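Local coordinates for protein thiamin pyrophosphokinase (Geobacillus thermodenitrificans, PDB 3K94) that probably transfers a pyrophosphate group from ATP to thiamin, yielding thiamin diphosphate, the active form of vitamin B1, at residues P15-Y20 with R97-T102; R129-T134 with I207-S212; V152-V157 with G202-I207; G41-R46 with F66-V71; G9-L14 with V30-M35. One frame throughout, in Å; residues are numbered along the deposited sequence.

Contact 1: residues P15-Y20 with R97-T102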
# COMPACT_ATOMS: atom_id res chain seq x y z
N PRO B 15 7.51 -9.31 10.44
CA PRO B 15 7.80 -9.31 11.87
C PRO B 15 8.59 -10.56 12.24
O PRO B 15 8.75 -11.46 11.40
CB PRO B 15 6.42 -9.41 12.53
CG PRO B 15 5.41 -9.55 11.43
CD PRO B 15 6.13 -9.75 10.13
N ASP B 16 9.09 -10.61 13.46
CA ASP B 16 9.66 -11.84 14.01
C ASP B 16 8.50 -12.82 14.26
O ASP B 16 7.66 -12.60 15.13
CB ASP B 16 10.41 -11.55 15.32
CG ASP B 16 10.96 -12.81 16.00
OD1 ASP B 16 10.78 -13.93 15.47
OD2 ASP B 16 11.57 -12.67 17.07
N LEU B 17 8.46 -13.89 13.48
CA LEU B 17 7.32 -14.81 13.50
C LEU B 17 7.19 -15.57 14.82
O LEU B 17 6.12 -16.08 15.16
CB LEU B 17 7.42 -15.80 12.34
CG LEU B 17 7.36 -15.16 10.94
CD1 LEU B 17 7.31 -16.25 9.89
CD2 LEU B 17 6.16 -14.22 10.83
N ARG B 18 8.28 -15.65 15.58
CA ARG B 18 8.23 -16.32 16.86
C ARG B 18 7.17 -15.67 17.75
O ARG B 18 6.58 -16.32 18.60
CB ARG B 18 9.58 -16.28 17.56
CG ARG B 18 10.65 -17.08 16.85
CD ARG B 18 11.99 -16.88 17.52
NE ARG B 18 12.05 -15.57 18.15
CZ ARG B 18 13.17 -14.99 18.57
NH1 ARG B 18 14.34 -15.61 18.42
NH2 ARG B 18 13.13 -13.79 19.13
N PHE B 19 6.92 -14.39 17.54
CA PHE B 19 5.96 -13.70 18.39
C PHE B 19 4.54 -13.89 17.90
O PHE B 19 3.59 -13.51 18.58
CB PHE B 19 6.32 -12.23 18.57
CG PHE B 19 7.59 -12.03 19.36
CD1 PHE B 19 7.64 -12.38 20.70
CD2 PHE B 19 8.73 -11.53 18.75
CE1 PHE B 19 8.80 -12.22 21.43
CE2 PHE B 19 9.90 -11.36 19.48
CZ PHE B 19 9.93 -11.71 20.83
N TYR B 20 4.40 -14.52 16.73
CA TYR B 20 3.08 -14.84 16.20
C TYR B 20 2.81 -16.34 16.24
O TYR B 20 1.86 -16.82 15.64
CB TYR B 20 2.92 -14.30 14.78
CG TYR B 20 2.79 -12.80 14.75
CD1 TYR B 20 1.54 -12.19 14.85
CD2 TYR B 20 3.91 -11.98 14.68
CE1 TYR B 20 1.42 -10.79 14.84
CE2 TYR B 20 3.80 -10.60 14.70
CZ TYR B 20 2.56 -10.02 14.76
OH TYR B 20 2.46 -8.65 14.77
N ARG B 97 -4.09 -14.45 9.22
CA ARG B 97 -3.13 -13.35 9.04
C ARG B 97 -2.24 -13.64 7.86
O ARG B 97 -1.76 -14.76 7.69
CB ARG B 97 -2.29 -13.11 10.30
CG ARG B 97 -3.14 -12.89 11.54
CD ARG B 97 -2.32 -12.47 12.75
NE ARG B 97 -3.17 -11.99 13.83
CZ ARG B 97 -3.59 -12.72 14.86
NH1 ARG B 97 -3.25 -14.00 14.96
NH2 ARG B 97 -4.36 -12.17 15.79
N LEU B 98 -2.05 -12.63 7.01
CA LEU B 98 -1.16 -12.73 5.86
C LEU B 98 0.11 -11.94 6.14
O LEU B 98 0.05 -10.72 6.37
CB LEU B 98 -1.83 -12.17 4.61
CG LEU B 98 -3.30 -12.56 4.43
CD1 LEU B 98 -3.84 -11.97 3.14
CD2 LEU B 98 -3.47 -14.10 4.46
N PHE B 99 1.24 -12.63 6.13
CA PHE B 99 2.55 -12.04 6.32
C PHE B 99 3.27 -12.09 4.98
O PHE B 99 2.89 -12.86 4.10
CB PHE B 99 3.34 -12.86 7.34
CG PHE B 99 2.70 -12.94 8.70
CD1 PHE B 99 1.83 -13.96 9.01
CD2 PHE B 99 2.95 -11.97 9.67
CE1 PHE B 99 1.23 -14.04 10.26
CE2 PHE B 99 2.36 -12.04 10.91
CZ PHE B 99 1.50 -13.08 11.21
N GLY B 100 4.30 -11.27 4.82
CA GLY B 100 5.01 -11.22 3.56
C GLY B 100 4.11 -10.80 2.40
O GLY B 100 4.35 -11.16 1.25
N ALA B 101 3.07 -10.03 2.70
CA ALA B 101 2.14 -9.62 1.66
C ALA B 101 2.28 -8.13 1.30
O ALA B 101 1.48 -7.60 0.53
CB ALA B 101 0.70 -9.95 2.08
N THR B 102 3.30 -7.46 1.85
CA THR B 102 3.53 -6.05 1.58
C THR B 102 4.93 -5.81 1.02
O THR B 102 5.80 -6.69 1.07
CB THR B 102 3.38 -5.17 2.86
OG1 THR B 102 4.41 -5.49 3.80
CG2 THR B 102 2.01 -5.33 3.50
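Phe99 drives the edge of its ring into one face of Tyr20, its CE2 standing 3.9 Å above the tyrosine plane, over the centre. This is a T-shaped (edge-to-face) pair with centroids 5.1 Å apart and planes at 67°; its shortest approach is Phe99 CZ to Tyr20 CD1, 3.7 Å. The carbonyl O of Asp16 lies at the edge of the tyrosine ring, in its plane. One face of Phe99 takes Leu17 CD2, 4.1 Å above the plane and offset toward the rim, while Pro15 CG comes to its edge, 3.9 Å from Phe99 CD2. An Asx turn, with Asp16 OD1 accepting from Arg18 N, opens the short 3-10 segment 17-19 that carries Leu17 next to Tyr20. Arg97 CD passes 4.4 Å from Tyr20 CD1, while its guanidinium is salt-bridged to Glu125 and hydrogen-bonded to His4. Strand 97-99 runs between strands 4-6 and 125-128 of the mixed sheet. Val127 and Val6 continue the apolar packing: Val127 touches Pro15, Tyr20 and Phe99, and Val6 touches Leu17. The His4 ring meets Phe99 edge-to-face, whereas Leu98 packs on Leu116 of helix 106-118.

Contact 2: residues R129-T134 with I207-S212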
# COMPACT_ATOMS: atom_id res chain seq x y z
N ARG B 129 5.96 -5.69 9.74
CA ARG B 129 6.64 -5.19 10.94
C ARG B 129 6.06 -3.90 11.50
O ARG B 129 6.34 -3.55 12.64
CB ARG B 129 8.13 -4.98 10.67
CG ARG B 129 8.41 -4.01 9.54
CD ARG B 129 9.90 -3.84 9.30
NE ARG B 129 10.15 -2.88 8.24
CZ ARG B 129 11.36 -2.44 7.93
NH1 ARG B 129 12.41 -2.89 8.59
NH2 ARG B 129 11.51 -1.55 6.95
N GLN B 130 5.25 -3.19 10.72
CA GLN B 130 4.82 -1.84 11.09
C GLN B 130 3.32 -1.60 10.99
O GLN B 130 2.85 -0.48 11.27
CB GLN B 130 5.47 -0.80 10.17
CG GLN B 130 6.81 -0.34 10.58
CD GLN B 130 7.33 0.77 9.67
OE1 GLN B 130 7.98 0.50 8.66
NE2 GLN B 130 7.02 2.02 10.01
N ASN B 131 2.57 -2.61 10.55
CA ASN B 131 1.17 -2.42 10.22
C ASN B 131 0.31 -3.63 10.47
O ASN B 131 0.77 -4.75 10.36
CB ASN B 131 1.02 -2.11 8.73
CG ASN B 131 1.79 -0.88 8.30
OD1 ASN B 131 1.26 0.23 8.30
ND2 ASN B 131 3.05 -1.07 7.89
N VAL B 132 -0.96 -3.39 10.75
CA VAL B 132 -1.97 -4.41 10.60
C VAL B 132 -3.10 -3.74 9.84
O VAL B 132 -3.59 -2.69 10.22
CB VAL B 132 -2.45 -5.00 11.95
CG1 VAL B 132 -2.84 -3.88 12.90
CG2 VAL B 132 -3.62 -5.92 11.73
N LEU B 133 -3.49 -4.36 8.73
CA LEU B 133 -4.50 -3.78 7.86
C LEU B 133 -5.68 -4.73 7.79
O LEU B 133 -5.50 -5.94 7.66
CB LEU B 133 -3.92 -3.47 6.47
CG LEU B 133 -4.80 -2.82 5.40
CD1 LEU B 133 -3.93 -2.18 4.33
CD2 LEU B 133 -5.75 -3.84 4.77
N THR B 134 -6.88 -4.17 7.93
CA THR B 134 -8.11 -4.94 7.93
C THR B 134 -9.21 -4.15 7.23
O THR B 134 -9.17 -2.92 7.17
CB THR B 134 -8.60 -5.27 9.37
OG1 THR B 134 -8.73 -4.07 10.15
CG2 THR B 134 -7.64 -6.22 10.07
N ILE B 207 -6.29 0.81 9.40
CA ILE B 207 -4.88 0.51 9.52
C ILE B 207 -4.35 0.97 10.87
O ILE B 207 -4.50 2.13 11.24
CB ILE B 207 -4.06 1.14 8.38
CG1 ILE B 207 -4.50 0.56 7.03
CG2 ILE B 207 -2.57 0.89 8.61
CD1 ILE B 207 -4.06 1.39 5.82
N ARG B 208 -3.77 0.04 11.62
CA ARG B 208 -3.07 0.38 12.86
C ARG B 208 -1.61 0.24 12.55
O ARG B 208 -1.18 -0.77 12.00
CB ARG B 208 -3.47 -0.55 14.01
CG ARG B 208 -4.95 -0.54 14.36
CD ARG B 208 -5.26 -1.49 15.52
NE ARG B 208 -4.80 -0.96 16.80
CZ ARG B 208 -4.96 -1.55 17.99
NH1 ARG B 208 -5.58 -2.73 18.09
NH2 ARG B 208 -4.49 -0.97 19.07
N SER B 209 -0.83 1.25 12.88
CA SER B 209 0.56 1.22 12.48
C SER B 209 1.48 1.76 13.56
O SER B 209 1.04 2.27 14.59
CB SER B 209 0.75 2.01 11.19
OG SER B 209 0.29 3.35 11.31
N SER B 210 2.78 1.64 13.30
CA SER B 210 3.80 2.16 14.18
C SER B 210 4.93 2.71 13.32
O SER B 210 4.96 2.47 12.12
CB SER B 210 4.33 1.04 15.08
OG SER B 210 5.69 1.27 15.40
N ASP B 211 5.84 3.47 13.92
CA ASP B 211 7.09 3.84 13.26
C ASP B 211 8.19 3.96 14.31
O ASP B 211 7.94 3.72 15.49
CB ASP B 211 6.94 5.13 12.42
CG ASP B 211 6.31 6.28 13.20
OD1 ASP B 211 6.35 6.27 14.45
OD2 ASP B 211 5.77 7.21 12.55
N SER B 212 9.41 4.31 13.90
CA SER B 212 10.53 4.42 14.84
C SER B 212 10.13 5.22 16.08
O SER B 212 10.41 4.81 17.21
CB SER B 212 11.73 5.09 14.17
OG SER B 212 11.38 6.38 13.70
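Val132 and Arg208 exchange two backbone hydrogen bonds as an antiparallel hydrogen-bonded pair, Val132 N to Arg208 O (2.9 Å) and Arg208 N to Val132 O (3.1 Å). Ser210 N gives a third to Gln130 O, and the Gln130 side chain adds a fourth: its chain is extended beyond CG, and NE2 donates to Ser210 O at 3.0 Å with an N-H...O angle of 163°, the oxygen lying in the amide plane. The glutamine amide thus takes the place of a backbone donor just before the start of strand 131-134. CA-H...O contacts fill in between, among them Ser209 CA to Gln130 O at 3.1 Å. Apolar packing joins Leu133 CG to Ile207 CG1 (3.8 Å) on one face of the sheet, and on the other Val132 CG1 lies beside Arg208 CB at 3.6 Å, both side chains pointing the same way. On the Leu133 face Asn131 OD1 approaches Ser209 CB (3.4 Å), but its polar partner is Leu106 N of the second subunit. Ser209 OG likewise bonds to Asp107 of that subunit, Arg208 to Met144 O, and Asp211 to the Tyr151 hydroxyl through OD1 and, by a salt bridge through OD2, to Arg105 of the second subunit. Backbone bonds thus fix the strand pair, while Asn131 and Ser209 on the Leu133 face, with Asp211 beyond the strand, bond to the second subunit.

Contact 3: residues V152-V157 with G202-I207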
# COMPACT_ATOMS: atom_id res chain seq x y z
N VAL B 152 -3.81 4.88 14.48
CA VAL B 152 -4.98 4.24 13.88
C VAL B 152 -5.52 5.13 12.77
O VAL B 152 -5.69 6.34 12.95
CB VAL B 152 -6.09 3.96 14.92
CG1 VAL B 152 -7.23 3.16 14.28
CG2 VAL B 152 -5.52 3.21 16.11
N SER B 153 -5.80 4.55 11.61
CA SER B 153 -6.38 5.31 10.51
C SER B 153 -7.57 4.57 9.95
O SER B 153 -7.56 3.33 9.85
CB SER B 153 -5.35 5.55 9.41
OG SER B 153 -4.16 6.08 9.95
N TYR B 154 -8.61 5.32 9.62
CA TYR B 154 -9.79 4.77 8.98
C TYR B 154 -9.95 5.38 7.61
O TYR B 154 -9.89 6.61 7.46
CB TYR B 154 -11.04 5.02 9.82
CG TYR B 154 -11.00 4.29 11.13
CD1 TYR B 154 -11.30 2.94 11.19
CD2 TYR B 154 -10.66 4.94 12.31
CE1 TYR B 154 -11.27 2.26 12.39
CE2 TYR B 154 -10.63 4.27 13.51
CZ TYR B 154 -10.92 2.92 13.54
OH TYR B 154 -10.88 2.24 14.74
N ILE B 155 -10.14 4.51 6.62
CA ILE B 155 -10.35 4.94 5.25
C ILE B 155 -11.58 4.26 4.67
O ILE B 155 -11.68 3.03 4.70
CB ILE B 155 -9.13 4.61 4.38
CG1 ILE B 155 -7.91 5.36 4.90
CG2 ILE B 155 -9.39 4.99 2.92
CD1 ILE B 155 -6.63 5.04 4.17
N PRO B 156 -12.53 5.05 4.16
CA PRO B 156 -13.74 4.49 3.54
C PRO B 156 -13.40 3.79 2.22
O PRO B 156 -12.69 4.35 1.41
CB PRO B 156 -14.59 5.73 3.26
CG PRO B 156 -13.59 6.80 3.02
CD PRO B 156 -12.45 6.51 3.98
N VAL B 157 -13.88 2.57 2.04
CA VAL B 157 -13.68 1.85 0.79
C VAL B 157 -14.88 2.08 -0.13
O VAL B 157 -14.73 2.33 -1.33
CB VAL B 157 -13.49 0.34 1.05
CG1 VAL B 157 -13.49 -0.43 -0.25
CG2 VAL B 157 -12.19 0.09 1.82
N GLY B 202 -21.90 0.60 4.51
CA GLY B 202 -20.68 0.75 3.73
C GLY B 202 -19.57 -0.21 4.09
O GLY B 202 -19.79 -1.23 4.74
N ILE B 203 -18.35 0.12 3.65
CA ILE B 203 -17.19 -0.74 3.82
C ILE B 203 -16.00 0.10 4.22
O ILE B 203 -15.66 1.07 3.54
CB ILE B 203 -16.84 -1.48 2.52
CG1 ILE B 203 -18.05 -2.23 1.97
CG2 ILE B 203 -15.68 -2.46 2.76
CD1 ILE B 203 -17.73 -3.05 0.75
N LEU B 204 -15.33 -0.28 5.30
CA LEU B 204 -14.33 0.60 5.90
C LEU B 204 -13.01 -0.10 6.16
O LEU B 204 -12.98 -1.23 6.66
CB LEU B 204 -14.86 1.15 7.21
CG LEU B 204 -13.99 2.17 7.94
CD1 LEU B 204 -14.13 3.53 7.27
CD2 LEU B 204 -14.40 2.27 9.41
N MSE B 205 -11.92 0.57 5.82
CA MSE B 205 -10.59 0.03 6.07
C MSE B 205 -9.99 0.61 7.33
O MSE B 205 -10.02 1.82 7.54
CB MSE B 205 -9.68 0.32 4.87
CG MSE B 205 -8.25 -0.14 5.09
SE MSE B 205 -7.07 0.14 3.53
CE MSE B 205 -7.54 1.98 3.10
N MSE B 206 -9.43 -0.25 8.18
CA MSE B 206 -8.64 0.23 9.31
C MSE B 206 -7.18 -0.16 9.18
O MSE B 206 -6.86 -1.30 8.89
CB MSE B 206 -9.18 -0.28 10.65
CG MSE B 206 -8.31 0.19 11.83
SE MSE B 206 -8.93 -0.38 13.62
CE MSE B 206 -9.00 -2.33 13.35
N ILE B 207 -6.29 0.81 9.40
CA ILE B 207 -4.88 0.51 9.52
C ILE B 207 -4.35 0.97 10.87
O ILE B 207 -4.50 2.13 11.24
CB ILE B 207 -4.06 1.14 8.38
CG1 ILE B 207 -4.50 0.56 7.03
CG2 ILE B 207 -2.57 0.89 8.61
CD1 ILE B 207 -4.06 1.39 5.82
O HOH W 1 -2.41 3.97 11.18
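Ile203 O accepts from Val157 N at 2.8 Å, and its CG2 packs on Val157 CB, the first link of an antiparallel pairing. Leu204 follows with CD2 3.6 Å from Tyr154 CD1 and CD1 against the Ile155 carbonyl. Selenomethionine Met205 faces the other way; its backbone N and O pair with Ile155 O and N, the first bond 2.7 Å long. Its chain leaves anti to the backbone N (chi1 176°) and turns at chi3, bringing CE within 3.3 Å of Ile155 CB, tighter than usual, so the exact methyl position is doubtful. Selenomethionine Met206 returns to the Tyr154 face and lies side by side with that ring: Met206 CG is 3.7 Å from Tyr154 CE1, and SE stands 4.7 Å from the centroid, 55° off the normal, an oblique Met-aromatic contact. The same SE is 3.5 Å from Tyr154 OH, a buried hydroxyl with no polar partner in the model. Ile207 closes the register with two backbone bonds to Ser153, and its O also accepts a hydrogen bond from a water that reaches Ser153 OG. The Tyr154 and Met206 face meets Phe197, Phe199 and Phe164, while Ile155, Met205 and Ile207 meet Phe110 of the second subunit. Such a strand pair, covered on one face by a second sheet, is typical of the beta sandwich of the vitamin B1 binding domain.

Contact 4: residues G41-R46 with F66-V71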
# COMPACT_ATOMS: atom_id res chain seq x y z
N GLY B 41 11.92 -23.03 11.94
CA GLY B 41 11.69 -24.37 12.44
C GLY B 41 10.22 -24.74 12.49
O GLY B 41 9.85 -25.70 13.18
N PHE B 42 9.38 -24.00 11.77
CA PHE B 42 7.96 -24.34 11.69
C PHE B 42 7.68 -25.20 10.46
O PHE B 42 8.26 -24.98 9.39
CB PHE B 42 7.08 -23.09 11.65
CG PHE B 42 7.32 -22.12 12.79
CD1 PHE B 42 7.96 -22.53 13.95
CD2 PHE B 42 6.88 -20.81 12.69
CE1 PHE B 42 8.17 -21.62 15.00
CE2 PHE B 42 7.09 -19.90 13.74
CZ PHE B 42 7.73 -20.31 14.89
N ARG B 43 6.78 -26.16 10.60
CA ARG B 43 6.32 -26.94 9.46
C ARG B 43 5.01 -26.40 8.91
O ARG B 43 4.01 -26.37 9.62
CB ARG B 43 6.14 -28.41 9.81
CG ARG B 43 5.96 -29.29 8.58
CD ARG B 43 5.49 -30.68 8.95
NE ARG B 43 5.58 -31.62 7.84
CZ ARG B 43 4.62 -31.80 6.94
NH1 ARG B 43 3.49 -31.12 7.04
NH2 ARG B 43 4.79 -32.67 5.96
N PRO B 44 5.02 -25.96 7.65
CA PRO B 44 3.78 -25.50 7.04
C PRO B 44 2.82 -26.68 6.96
O PRO B 44 3.24 -27.77 6.59
CB PRO B 44 4.21 -25.10 5.62
CG PRO B 44 5.70 -25.10 5.62
CD PRO B 44 6.12 -26.06 6.68
N VAL B 45 1.57 -26.48 7.31
CA VAL B 45 0.62 -27.57 7.18
C VAL B 45 0.31 -27.72 5.71
O VAL B 45 -0.21 -28.75 5.25
CB VAL B 45 -0.64 -27.31 8.00
CG1 VAL B 45 -0.28 -27.19 9.49
CG2 VAL B 45 -1.32 -26.05 7.50
N ARG B 46 0.69 -26.70 4.95
CA ARG B 46 0.36 -26.62 3.54
C ARG B 46 1.22 -25.54 2.90
O ARG B 46 1.57 -24.57 3.56
CB ARG B 46 -1.12 -26.29 3.40
CG ARG B 46 -1.65 -26.42 2.01
CD ARG B 46 -3.16 -26.57 2.05
NE ARG B 46 -3.56 -27.90 2.51
CZ ARG B 46 -4.33 -28.72 1.80
NH1 ARG B 46 -4.79 -28.36 0.61
NH2 ARG B 46 -4.65 -29.91 2.30
N PHE B 66 11.40 -31.34 4.81
CA PHE B 66 10.04 -31.89 4.74
C PHE B 66 9.80 -32.64 3.43
O PHE B 66 9.15 -32.12 2.52
CB PHE B 66 9.00 -30.77 4.86
CG PHE B 66 9.28 -29.79 5.96
CD1 PHE B 66 9.22 -30.18 7.28
CD2 PHE B 66 9.59 -28.47 5.67
CE1 PHE B 66 9.48 -29.27 8.30
CE2 PHE B 66 9.84 -27.57 6.68
CZ PHE B 66 9.79 -27.98 8.00
N PRO B 67 10.32 -33.87 3.33
CA PRO B 67 10.16 -34.64 2.09
C PRO B 67 8.69 -34.86 1.74
O PRO B 67 8.35 -34.96 0.56
CB PRO B 67 10.82 -35.99 2.41
CG PRO B 67 11.80 -35.67 3.48
CD PRO B 67 11.18 -34.56 4.30
N ASP B 68 7.83 -34.89 2.75
CA ASP B 68 6.42 -35.17 2.54
C ASP B 68 5.56 -33.92 2.50
O ASP B 68 4.34 -34.01 2.64
CB ASP B 68 5.92 -36.11 3.65
CG ASP B 68 6.14 -35.54 5.05
OD1 ASP B 68 5.44 -35.98 5.99
OD2 ASP B 68 7.00 -34.64 5.21
N LEU B 69 6.16 -32.75 2.32
CA LEU B 69 5.39 -31.51 2.37
C LEU B 69 4.25 -31.57 1.36
O LEU B 69 4.42 -32.06 0.25
CB LEU B 69 6.28 -30.30 2.08
CG LEU B 69 5.98 -28.99 2.81
CD1 LEU B 69 6.58 -27.83 2.04
CD2 LEU B 69 4.49 -28.77 3.00
N ASP B 70 3.07 -31.11 1.74
CA ASP B 70 1.95 -31.01 0.82
C ASP B 70 2.01 -29.65 0.10
O ASP B 70 1.64 -28.63 0.67
CB ASP B 70 0.62 -31.16 1.55
CG ASP B 70 -0.58 -31.19 0.61
OD1 ASP B 70 -0.38 -31.56 -0.56
OD2 ASP B 70 -1.70 -30.84 1.03
N VAL B 71 2.49 -29.65 -1.14
CA VAL B 71 2.58 -28.41 -1.91
C VAL B 71 1.50 -28.36 -2.97
O VAL B 71 1.23 -29.36 -3.65
CB VAL B 71 3.95 -28.26 -2.60
CG1 VAL B 71 4.00 -26.95 -3.35
CG2 VAL B 71 5.06 -28.31 -1.57
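Arg43 and Phe66 face each other from two loops that each leave a helix, the first by a Schellman motif at Gly41, the second through a type I turn from Phe66 to Leu69. They lead into the neighbouring parallel strands 46-48 and 71-72, which helix 56-65 joins in a beta-alpha-beta crossover of the catalytic domain. Arg43 CG sits over the face of the Phe66 ring as a CH-pi contact, 3.9 Å from the centroid and 30° off its normal; Pro44 CD also lies over a face, 4.0 Å from Phe66 CE2. Arg43 CG is anti to the backbone N (chi1 -168°) and the chain runs extended to NE, sliding past Phe66 in the opposite direction. At its end Arg43 NH2 bonds to Asp68 OD2 at 3.1 Å, a salt bridge lying in the guanidinium plane but meeting the carboxylate from above its own plane. Leu69 CD2 packs 3.9 Å from Pro44 O. Pro44 touches Leu37 and Phe66 touches Leu38, both of helix 33-40. A second salt bridge rests on charge alone: Asp70 OD2, hydrogen-bonded to Trp72 NE1, stands above the Arg46 guanidinium, 3.3 Å from NH2, where no N-H of Arg46 points at it.

Contact 5: residues G9-L14 with V30-M35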
# COMPACT_ATOMS: atom_id res chain seq x y z
N GLY B 9 6.97 -11.74 -0.08
CA GLY B 9 7.39 -10.35 -0.17
C GLY B 9 8.77 -10.10 0.44
O GLY B 9 9.35 -10.98 1.05
N PRO B 10 9.29 -8.87 0.28
CA PRO B 10 10.60 -8.54 0.86
C PRO B 10 10.67 -9.00 2.30
O PRO B 10 9.72 -8.78 3.06
CB PRO B 10 10.64 -7.01 0.78
CG PRO B 10 9.77 -6.68 -0.44
CD PRO B 10 8.69 -7.75 -0.46
N ARG B 11 11.77 -9.63 2.68
CA ARG B 11 11.85 -10.32 3.96
C ARG B 11 12.11 -9.41 5.14
O ARG B 11 11.77 -9.74 6.27
CB ARG B 11 12.90 -11.44 3.91
CG ARG B 11 12.41 -12.59 3.06
CD ARG B 11 13.38 -13.75 2.94
NE ARG B 11 12.72 -14.86 2.26
CZ ARG B 11 13.35 -15.85 1.65
NH1 ARG B 11 14.68 -15.90 1.62
NH2 ARG B 11 12.64 -16.81 1.05
N GLU B 12 12.71 -8.26 4.88
CA GLU B 12 13.00 -7.33 5.96
C GLU B 12 11.70 -6.70 6.50
O GLU B 12 11.70 -6.11 7.58
CB GLU B 12 14.00 -6.26 5.51
CG GLU B 12 13.45 -5.20 4.55
CD GLU B 12 13.44 -5.63 3.08
OE1 GLU B 12 13.72 -6.82 2.77
OE2 GLU B 12 13.16 -4.76 2.23
N LEU B 13 10.61 -6.84 5.76
CA LEU B 13 9.31 -6.33 6.20
C LEU B 13 8.56 -7.26 7.16
O LEU B 13 7.59 -6.85 7.80
CB LEU B 13 8.43 -5.99 4.99
CG LEU B 13 9.00 -5.00 3.98
CD1 LEU B 13 7.96 -4.68 2.92
CD2 LEU B 13 9.50 -3.71 4.68
N LEU B 14 8.99 -8.51 7.25
CA LEU B 14 8.32 -9.48 8.13
C LEU B 14 8.54 -9.14 9.60
O LEU B 14 9.63 -8.75 9.98
CB LEU B 14 8.86 -10.90 7.90
CG LEU B 14 8.74 -11.54 6.51
CD1 LEU B 14 9.50 -12.86 6.49
CD2 LEU B 14 7.30 -11.75 6.11
N VAL B 30 3.59 -19.63 1.28
CA VAL B 30 3.23 -19.18 -0.07
C VAL B 30 4.51 -18.74 -0.74
O VAL B 30 5.24 -17.91 -0.20
CB VAL B 30 2.21 -18.02 -0.04
CG1 VAL B 30 2.19 -17.27 -1.39
CG2 VAL B 30 0.81 -18.54 0.31
N ASP B 31 4.80 -19.31 -1.90
CA ASP B 31 6.03 -18.97 -2.61
C ASP B 31 7.24 -19.18 -1.72
O ASP B 31 7.32 -20.17 -1.01
CB ASP B 31 5.99 -17.54 -3.11
CG ASP B 31 5.12 -17.39 -4.33
OD1 ASP B 31 4.86 -18.44 -4.95
OD2 ASP B 31 4.72 -16.25 -4.67
N ARG B 32 8.16 -18.23 -1.73
CA ARG B 32 9.37 -18.37 -0.92
C ARG B 32 9.09 -18.11 0.56
O ARG B 32 9.98 -18.26 1.41
CB ARG B 32 10.49 -17.48 -1.44
CG ARG B 32 10.22 -16.00 -1.30
CD ARG B 32 11.47 -15.19 -1.58
NE ARG B 32 11.29 -13.79 -1.22
CZ ARG B 32 12.30 -13.00 -0.86
NH1 ARG B 32 13.54 -13.48 -0.82
NH2 ARG B 32 12.06 -11.73 -0.54
N GLY B 33 7.86 -17.73 0.88
CA GLY B 33 7.46 -17.65 2.27
C GLY B 33 7.69 -18.97 3.01
O GLY B 33 7.88 -18.99 4.22
N THR B 34 7.67 -20.07 2.29
CA THR B 34 7.90 -21.39 2.88
C THR B 34 9.29 -21.51 3.49
O THR B 34 9.46 -22.15 4.53
CB THR B 34 7.65 -22.53 1.86
OG1 THR B 34 6.25 -22.59 1.56
CG2 THR B 34 8.11 -23.87 2.42
N MSE B 35 10.29 -20.92 2.83
CA MSE B 35 11.66 -20.92 3.35
C MSE B 35 11.76 -20.18 4.69
O MSE B 35 12.50 -20.60 5.58
CB MSE B 35 12.64 -20.29 2.34
CG MSE B 35 12.71 -20.97 1.00
SE MSE B 35 12.85 -22.92 1.22
CE MSE B 35 14.52 -23.00 2.26
O HOH W 2 10.21 -15.40 2.59
O HOH W 3 13.83 -10.19 0.74
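Arg11 crosses the side chain of Arg32 obliquely, from a CB directed toward the other segment. Its CG, anti to the carbonyl carbon (chi1 -72°), lies 3.7 Å from Arg32 NH2, and CD continues past the same guanidinium. NE donates a hydrogen bond to a water at 2.6 Å, which donates to Arg32 O. CZ lies 3.4 Å from Arg32 NH1, which stands over the centre of the Arg11 guanidinium; the two planes are 18° apart, so like charges meet face over face. Arg11 NH1 lies 3.6 Å from Arg32 NH1. At the tip NH2 donates to Arg32 O at 3.1 Å, from above the carbonyl plane, and also touches Arg32 CD and Met35 CB. Arg32 NH2 in turn donates to Gly9 O (3.2 Å), again from above the carbonyl plane, and to a second water, which also accepts from Arg11 N. Arg32 NE is held by Gly8 O. Three carbonyls and two waters accept hydrogen bonds from the two side chains, which may offset part of the repulsion. Arg32 belongs to a type II' turn, Val30 to Gly33, between strand 28-30 and helix 33-40, and Gly9 follows strand 4-6. The pair bridges two loops at the C-terminal ends of adjacent parallel strands, the edge where Rossmann-like folds commonly bind nucleotides, consistent with a place near the ATP site.

Overall arrangement
Contact 3 is buried, contacts 1 and 2 are partly buried, and contacts 4 and 5 lie at the surface. Contacts 2 and 3 share strand 204-209 and Ile207, pair it with its two neighbours, and both touch the second subunit; backbone bonds dominate there. Contact 1 reaches the same sheet through aromatic and aliphatic packing, and meets contact 5 where Gly100 O probably bonds to Gly9 N. Arginines carry the polar part of contacts 4 and 5, by salt bridges in one and carbonyls and water in the other; contact 4 adds the packing of Phe66, and the two meet through Pro44, Leu69 and Thr34. Contacts 3 and 4 lie about 36 Å apart between centres.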